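Local coordinates for periplasmic iron-binding protein (Synechocystis sp., PDB 2VOZ) that binds ferric iron in the periplasm, probably as a substrate-binding subunit of an ABC transporter that imports the metal, at residues S172-A175 against S176-I180. Numbering follows the deposited sequence.
Sequences SLTA and SRIAI
Ser176 and Leu173 meet side chain to backbone within helix 168-181, whose i to i+4 ladder joins Ser176 N to Ser172 O, Arg177 N to Leu173 O, Ile178 N to Thr174 O (2.9 Å) and Ala179 N to Ala175 O. Leu173 O takes a second donor, Ser176 OG, at 2.7 Å, tilted 20° from the carbonyl plane; with OG between the backbone N and the carbonyl carbon (chi1 78°), the hydroxyl reaches back to the carbonyl of the preceding turn. Ser176 OG in turn accepts two bonds from Arg177, whose chain bends at chi2 and chi3 to grip it side-on, through NE (3.1 Å) and NH1 (3.0 Å), with OG almost exactly in the guanidinium plane. An alanine here would probably leave NE and NH1 without their shared acceptor and the guanidinium held less firmly, with Glu149 still at NH2.

Among van der Waals contacts, Ile180 CD1 lies over the centre of one guanidinium face, 3.5 Å above it, and Leu173 CD1 flanks Ser176 OG at 4.0 Å. Ile178 and Thr174 pack on helix 333-342.

Near the iron ligand Tyr169, Ser172 OG bonds to Asp87. The serine hydroxyl thus bridges the buried guanidinium to a main-chain carbonyl, while Glu149 forms a salt bridge with the remaining nitrogen, NH2.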
loop_
_atom_site.group_PDB
_atom_site.type_symbol
_atom_site.label_atom_id
_atom_site.label_comp_id
_atom_site.label_asym_id
_atom_site.label_seq_id
_atom_site.Cartn_x
_atom_site.Cartn_y
_atom_site.Cartn_z
ATOM N N SER B 172 14.191 28.402 -3.023
ATOM C CA SER B 172 14.424 28.805 -1.644
ATOM C C SER B 172 15.904 29.005 -1.277
ATOM O O SER B 172 16.248 29.947 -0.514
ATOM C CB SER B 172 13.710 27.831 -0.682
ATOM O OG SER B 172 12.290 28.023 -0.811
ATOM N N LEU B 173 16.788 28.158 -1.811
ATOM C CA LEU B 173 18.207 28.357 -1.570
ATOM C C LEU B 173 18.662 29.674 -2.153
ATOM O O LEU B 173 19.355 30.450 -1.488
ATOM C CB LEU B 173 19.038 27.219 -2.119
ATOM C CG LEU B 173 20.549 27.374 -1.952
ATOM C CD1 LEU B 173 20.998 27.520 -0.501
ATOM C CD2 LEU B 173 21.258 26.171 -2.607
ATOM N N THR B 174 18.236 29.960 -3.374
ATOM C CA THR B 174 18.654 31.220 -3.977
ATOM C C THR B 174 18.052 32.406 -3.231
ATOM O O THR B 174 18.716 33.418 -3.019
ATOM C CB THR B 174 18.247 31.261 -5.428
ATOM O OG1 THR B 174 18.945 30.233 -6.177
ATOM C CG2 THR B 174 18.531 32.637 -6.049
ATOM N N ALA B 175 16.791 32.258 -2.823
ATOM C CA ALA B 175 16.104 33.306 -2.064
ATOM C C ALA B 175 16.874 33.626 -0.802
ATOM O O ALA B 175 17.000 34.783 -0.416
ATOM C CB ALA B 175 14.721 32.819 -1.715
ATOM N N SER B 176 17.376 32.587 -0.137
ATOM C CA SER B 176 18.182 32.819 1.072
ATOM C C SER B 176 19.469 33.610 0.768
ATOM O O SER B 176 19.877 34.451 1.575
ATOM C CB SER B 176 18.491 31.511 1.790
ATOM O OG SER B 176 19.525 30.781 1.172
ATOM N N ARG B 177 20.101 33.347 -0.378
ATOM C CA ARG B 177 21.311 34.073 -0.725
ATOM C C ARG B 177 20.962 35.535 -0.997
ATOM O O ARG B 177 21.733 36.418 -0.607
ATOM C CB ARG B 177 22.009 33.466 -1.940
ATOM C CG ARG B 177 22.499 32.021 -1.765
ATOM C CD ARG B 177 23.333 31.837 -0.475
ATOM N NE ARG B 177 22.478 31.318 0.584
ATOM C CZ ARG B 177 22.928 30.864 1.759
ATOM N NH1 ARG B 177 22.067 30.368 2.641
ATOM N NH2 ARG B 177 24.228 30.926 2.035
ATOM N N ILE B 178 19.831 35.784 -1.665
ATOM C CA ILE B 178 19.389 37.196 -1.890
ATOM C C ILE B 178 19.168 37.921 -0.536
ATOM O O ILE B 178 19.628 39.066 -0.320
ATOM C CB ILE B 178 18.128 37.259 -2.718
ATOM C CG1 ILE B 178 18.373 36.673 -4.112
ATOM C CG2 ILE B 178 17.636 38.709 -2.835
ATOM C CD1 ILE B 178 17.090 36.541 -4.950
ATOM N N ALA B 179 18.477 37.257 0.379
ATOM C CA ALA B 179 18.200 37.815 1.704
ATOM C C ALA B 179 19.511 38.218 2.404
ATOM O O ALA B 179 19.607 39.279 3.038
ATOM C CB ALA B 179 17.405 36.792 2.542
ATOM N N ILE B 180 20.538 37.388 2.245
ATOM C CA ILE B 180 21.805 37.522 2.948
ATOM C C ILE B 180 22.731 38.511 2.239
ATOM O O ILE B 180 23.280 39.382 2.891
ATOM C CB ILE B 180 22.549 36.146 3.086
ATOM C CG1 ILE B 180 21.778 35.168 4.003
ATOM C CG2 ILE B 180 24.005 36.338 3.616
ATOM C CD1 ILE B 180 22.247 33.715 3.789
#